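Local atomic coordinates of cell division control protein Cdc48 (Mycobacterium smegmatis, PDB entry 5E7P), a protein that probably binds and hydrolyses ATP as a Cdc48-type member of the AAA ATPase family, with ADP bound in the crystal. Residues A[129-134]-A[291-296]; A[485-488]-A[493-496]. All blocks are in the same frame, centred on the assembly; numbering follows the deposited sequence.

Contact 1: A[129-134]-A[291-296]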
loop_
_atom_site.group_PDB
_atom_site.type_symbol
_atom_site.label_atom_id
_atom_site.label_comp_id
_atom_site.label_asym_id
_atom_site.label_seq_id
_atom_site.Cartn_x
_atom_site.Cartn_y
_atom_site.Cartn_z
ATOM N N THR A 129 -7.640 -13.301 13.912
ATOM C CA THR A 129 -8.964 -12.699 13.822
ATOM C C THR A 129 -8.907 -11.230 14.227
ATOM O O THR A 129 -9.534 -10.381 13.592
ATOM C CB THR A 129 -9.974 -13.444 14.715
ATOM O OG1 THR A 129 -10.093 -14.801 14.269
ATOM C CG2 THR A 129 -11.338 -12.777 14.659
ATOM N N LEU A 130 -8.149 -10.941 15.284
ATOM C CA LEU A 130 -7.947 -9.570 15.745
ATOM C C LEU A 130 -7.363 -8.693 14.645
ATOM O O LEU A 130 -7.828 -7.577 14.413
ATOM C CB LEU A 130 -7.020 -9.535 16.963
ATOM C CG LEU A 130 -7.582 -9.956 18.322
ATOM C CD1 LEU A 130 -6.494 -9.915 19.385
ATOM C CD2 LEU A 130 -8.757 -9.074 18.719
ATOM N N ARG A 131 -6.337 -9.205 13.972
ATOM C CA ARG A 131 -5.664 -8.463 12.916
ATOM C C ARG A 131 -6.593 -8.232 11.729
ATOM O O ARG A 131 -6.602 -7.154 11.136
ATOM C CB ARG A 131 -4.403 -9.202 12.471
ATOM C CG ARG A 131 -3.643 -8.526 11.352
ATOM C CD ARG A 131 -2.358 -9.278 11.062
ATOM N NE ARG A 131 -2.596 -10.702 10.831
ATOM C CZ ARG A 131 -1.672 -11.646 10.980
ATOM N NH1 ARG A 131 -0.445 -11.321 11.371
ATOM N NH2 ARG A 131 -1.973 -12.916 10.750
ATOM N N MET A 132 -7.377 -9.249 11.393
ATOM C CA MET A 132 -8.350 -9.141 10.314
ATOM C C MET A 132 -9.404 -8.073 10.613
ATOM O O MET A 132 -9.763 -7.277 9.744
ATOM C CB MET A 132 -9.035 -10.489 10.087
ATOM C CG MET A 132 -10.084 -10.477 8.986
ATOM S SD MET A 132 -10.996 -12.029 8.898
ATOM C CE MET A 132 -9.654 -13.196 8.683
ATOM N N ALA A 133 -9.891 -8.064 11.848
ATOM C CA ALA A 133 -10.958 -7.154 12.249
ATOM C C ALA A 133 -10.483 -5.707 12.370
ATOM O O ALA A 133 -11.269 -4.775 12.206
ATOM C CB ALA A 133 -11.581 -7.623 13.560
ATOM N N LEU A 134 -9.199 -5.523 12.659
ATOM C CA LEU A 134 -8.653 -4.187 12.882
ATOM C C LEU A 134 -7.715 -3.748 11.765
ATOM O O LEU A 134 -7.001 -2.755 11.902
ATOM C CB LEU A 134 -7.919 -4.127 14.223
ATOM C CG LEU A 134 -8.779 -4.316 15.472
ATOM C CD1 LEU A 134 -7.908 -4.374 16.718
ATOM C CD2 LEU A 134 -9.809 -3.203 15.584
ATOM N N GLU A 291 2.873 -24.194 7.913
ATOM C CA GLU A 291 2.750 -22.742 7.868
ATOM C C GLU A 291 3.122 -22.048 9.176
ATOM O O GLU A 291 2.654 -22.423 10.253
ATOM C CB GLU A 291 1.335 -22.340 7.448
ATOM C CG GLU A 291 1.130 -20.842 7.322
ATOM C CD GLU A 291 -0.237 -20.490 6.763
ATOM O OE1 GLU A 291 -0.620 -19.303 6.833
ATOM O OE2 GLU A 291 -0.927 -21.400 6.254
ATOM N N LEU A 292 3.971 -21.032 9.063
ATOM C CA LEU A 292 4.279 -20.144 10.175
ATOM C C LEU A 292 3.719 -18.765 9.870
ATOM O O LEU A 292 3.770 -18.307 8.727
ATOM C CB LEU A 292 5.791 -20.025 10.382
ATOM C CG LEU A 292 6.529 -21.120 11.153
ATOM C CD1 LEU A 292 8.013 -20.806 11.204
ATOM C CD2 LEU A 292 5.967 -21.254 12.555
ATOM N N ASP A 293 3.184 -18.105 10.890
ATOM C CA ASP A 293 2.800 -16.710 10.752
ATOM C C ASP A 293 3.990 -15.836 11.120
ATOM O O ASP A 293 4.321 -15.694 12.296
ATOM C CB ASP A 293 1.599 -16.367 11.635
ATOM C CG ASP A 293 1.105 -14.948 11.413
ATOM O OD1 ASP A 293 1.087 -14.501 10.247
ATOM O OD2 ASP A 293 0.742 -14.275 12.399
ATOM N N GLY A 294 4.632 -15.271 10.101
ATOM C CA GLY A 294 5.786 -14.403 10.269
ATOM C C GLY A 294 5.740 -13.410 11.419
ATOM O O GLY A 294 6.681 -13.342 12.212
ATOM N N PRO A 295 4.657 -12.621 11.511
ATOM C CA PRO A 295 4.547 -11.655 12.609
ATOM C C PRO A 295 4.472 -12.301 13.992
ATOM O O PRO A 295 5.119 -11.807 14.913
ATOM C CB PRO A 295 3.239 -10.922 12.296
ATOM C CG PRO A 295 3.092 -11.041 10.829
ATOM C CD PRO A 295 3.618 -12.404 10.490
ATOM N N GLU A 296 3.694 -13.370 14.138
ATOM C CA GLU A 296 3.578 -14.048 15.430
ATOM C C GLU A 296 4.912 -14.628 15.890
ATOM O O GLU A 296 5.274 -14.520 17.065
ATOM C CB GLU A 296 2.516 -15.148 15.386
ATOM C CG GLU A 296 1.092 -14.648 15.553
ATOM C CD GLU A 296 0.090 -15.781 15.692
ATOM O OE1 GLU A 296 0.511 -16.920 15.991
ATOM O OE2 GLU A 296 -1.120 -15.531 15.499
#

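Contact 2: A[485-488]-A[493-496]. With ADP (adenosine-5'-diphosphate), chain D.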
loop_
_atom_site.group_PDB
_atom_site.type_symbol
_atom_site.label_atom_id
_atom_site.label_comp_id
_atom_site.label_asym_id
_atom_site.label_seq_id
_atom_site.Cartn_x
_atom_site.Cartn_y
_atom_site.Cartn_z
ATOM N N ASP A 485 -6.743 10.923 -11.060
ATOM C CA ASP A 485 -7.664 11.992 -10.680
ATOM C C ASP A 485 -7.029 12.943 -9.668
ATOM O O ASP A 485 -7.323 14.137 -9.657
ATOM C CB ASP A 485 -8.966 11.412 -10.117
ATOM N N ASP A 486 -6.153 12.406 -8.823
ATOM C CA ASP A 486 -5.459 13.204 -7.817
ATOM C C ASP A 486 -4.377 14.063 -8.461
ATOM O O ASP A 486 -3.828 14.971 -7.835
ATOM C CB ASP A 486 -4.848 12.297 -6.749
ATOM C CG ASP A 486 -5.875 11.387 -6.100
ATOM O OD1 ASP A 486 -7.002 11.856 -5.834
ATOM O OD2 ASP A 486 -5.557 10.201 -5.865
ATOM N N VAL A 487 -4.077 13.765 -9.719
ATOM C CA VAL A 487 -3.094 14.520 -10.478
ATOM C C VAL A 487 -3.774 15.618 -11.281
ATOM O O VAL A 487 -4.525 15.338 -12.218
ATOM C CB VAL A 487 -2.324 13.616 -11.453
ATOM C CG1 VAL A 487 -1.506 14.455 -12.413
ATOM C CG2 VAL A 487 -1.442 12.635 -10.697
ATOM N N GLY A 488 -3.517 16.866 -10.905
ATOM C CA GLY A 488 -4.024 18.001 -11.651
ATOM C C GLY A 488 -3.182 18.239 -12.887
ATOM O O GLY A 488 -1.959 18.106 -12.837
ATOM N N THR A 493 1.626 14.911 -20.578
ATOM C CA THR A 493 2.429 13.862 -19.961
ATOM C C THR A 493 1.607 12.586 -19.771
ATOM O O THR A 493 2.070 11.492 -20.093
ATOM C CB THR A 493 3.021 14.304 -18.611
ATOM O OG1 THR A 493 3.883 15.432 -18.811
ATOM C CG2 THR A 493 3.822 13.172 -17.991
ATOM N N LYS A 494 0.389 12.735 -19.253
ATOM C CA LYS A 494 -0.529 11.606 -19.110
ATOM C C LYS A 494 -0.747 10.926 -20.450
ATOM O O LYS A 494 -0.726 9.701 -20.548
ATOM C CB LYS A 494 -1.880 12.068 -18.563
ATOM C CG LYS A 494 -1.896 12.387 -17.081
ATOM C CD LYS A 494 -3.229 13.003 -16.691
ATOM C CE LYS A 494 -3.341 13.183 -15.191
ATOM N NZ LYS A 494 -4.670 13.725 -14.794
ATOM N N ARG A 495 -0.953 11.741 -21.480
ATOM C CA ARG A 495 -1.207 11.258 -22.828
ATOM C C ARG A 495 -0.025 10.430 -23.322
ATOM O O ARG A 495 -0.197 9.301 -23.778
ATOM C CB ARG A 495 -1.460 12.452 -23.758
ATOM C CG ARG A 495 -2.225 12.139 -25.040
ATOM C CD ARG A 495 -1.287 11.704 -26.151
ATOM N NE ARG A 495 -0.173 12.630 -26.328
ATOM C CZ ARG A 495 0.935 12.347 -27.007
ATOM N NH1 ARG A 495 1.084 11.155 -27.574
ATOM N NH2 ARG A 495 1.899 13.251 -27.116
ATOM N N ALA A 496 1.173 10.996 -23.214
ATOM C CA ALA A 496 2.386 10.328 -23.671
ATOM C C ALA A 496 2.641 9.027 -22.915
ATOM O O ALA A 496 2.992 8.016 -23.516
ATOM C CB ALA A 496 3.588 11.255 -23.549
HETATM P PB ADP D . 10.097 15.610 -8.062
HETATM O O1B ADP D . 10.334 16.746 -7.098
HETATM O O2B ADP D . 11.043 14.452 -7.855
HETATM O O3B ADP D . 9.950 16.040 -9.504
HETATM P PA ADP D . 7.236 15.463 -8.207
HETATM O O1A ADP D . 7.448 16.527 -9.257
HETATM O O2A ADP D . 6.476 14.209 -8.545
HETATM O O3A ADP D . 8.664 15.018 -7.600
HETATM O "O5'" ADP D . 6.458 16.147 -6.975
HETATM C "C5'" ADP D . 5.990 15.375 -5.872
HETATM C "C4'" ADP D . 4.874 16.142 -5.168
HETATM O "O4'" ADP D . 4.502 17.303 -5.918
HETATM C "C3'" ADP D . 3.623 15.292 -5.023
HETATM O "O3'" ADP D . 3.502 14.789 -3.690
HETATM C "C2'" ADP D . 2.467 16.214 -5.352
HETATM O "O2'" ADP D . 1.746 16.549 -4.161
HETATM C "C1'" ADP D . 3.080 17.470 -5.951
HETATM N N9 ADP D . 2.627 17.573 -7.358
HETATM C C8 ADP D . 3.429 17.525 -8.438
HETATM N N7 ADP D . 2.717 17.641 -9.587
HETATM C C5 ADP D . 1.423 17.768 -9.246
HETATM C C6 ADP D . 0.144 17.931 -9.976
HETATM N N6 ADP D . 0.119 17.982 -11.328
HETATM N N1 ADP D . -0.989 18.026 -9.246
HETATM C C2 ADP D . -0.965 17.971 -7.901
HETATM N N3 ADP D . 0.158 17.826 -7.172
HETATM C C4 ADP D . 1.366 17.722 -7.776
#

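Contact 1: A[129-134]-A[291-296]
Arg131 leaves its helix with CG anti to the backbone N (chi1 179°) and stays straight until a single bend at chi3 carries the guanidinium to Asp293, whose carboxylate, likewise anti to its backbone N, reaches out to meet it from the other segment. The two meet in a long salt bridge, with NH1 of Arg131 3.3 Å from OD2 of Asp293. NH2 of Arg131 lies 3.5 Å from both OD1 and OD2 of Asp293. All three hydrogen bonds are weak: although the carboxylate sits at the guanidinium edge, the two planes are 79° apart, which rules out a flat paired fit. The stronger partner of NH1 is the carbonyl oxygen of Ser195, so arginine suits a place where several acceptors must be met at once. Pro295 lies nearly perpendicular to the arginine side chain, its CG 3.6 Å from NH1 of Arg131. Asp293 is the N-cap residue of helix 294-299, and proline is readily accommodated in the first turn that follows. Helix 127-133 thus meets the turn between strand 289-293 and helix 294-299 of the first AAA module; strand 196-199 lies against both, touching Leu130 and Pro295, while strand 321-326 pairs with strand 289-293.

Contact 2: A[485-488]-A[493-496]
The polar part of this contact is a hydrogen bond from Lys494 NZ to the backbone O of Val487, 3.0 Å long. The ammonium approaches at a C=O...N angle of 142°. It stands 29° off the carbonyl plane. It also donates to the carbonyl oxygen of Leu484, so the lysine ties two points of the loop to helix 491-506. Lysine suits this place because its long chain spans the gap: the CA atoms of Val487 and Lys494 are 9.5 Å apart, and beyond CG the side chain is fully extended.

The apolar part runs beside that bond. The valine and the lysine chain lie alongside each other, pointing opposite ways, and CG1 of Val487, anti to its backbone N, lies 3.6 Å from CE of Lys494. The branched valine is buried, also touching Phe534 and Ala538 of helix 534-539, while the Lys494 side chain also touches Val535.

In the second AAA module this loop, ahead of helix 491-506, forms part of the nucleotide pocket, as in other AAA ATPases, where the segment before the P-loop strand borders the adenine. Helix 534-539 follows the P-loop, so Val487 packs against the helix that adjoins the phosphate-binding turn.

Gly488 holds the adenine through its backbone. Gly488 N donates to N1 of ADP over 3.2 Å, and N6 of ADP donates to Gly488 O over 2.6 Å with an N-H...O angle of 167°. This donor and acceptor pair matches the Watson-Crick edge of adenine and reads its amino group. Val487 O, the acceptor for Lys494, is in the same peptide group as Gly488 N, and the nearby positive charge may polarise that peptide and strengthen its N-H as a donor.

Overall arrangement
The contacts share no helix or strand and lie on opposite sides of the chain's centre, their centres 38 Å apart. Each is partly buried and near an ADP, but of a different AAA module. Contact 1 joins parts distant in sequence, helix 127-133 and the turn between strand 289-293 and helix 294-299, through opposite charges. Contact 2 is local: only four residues lie between its segments, and a lysine bonds to a backbone carbonyl instead of to an acid. Their relation to nucleotide also differs. In 485-488 the base is bound directly by a glycine backbone, whereas in contact 1 the arginine side chain stays about 7 Å from its ADP.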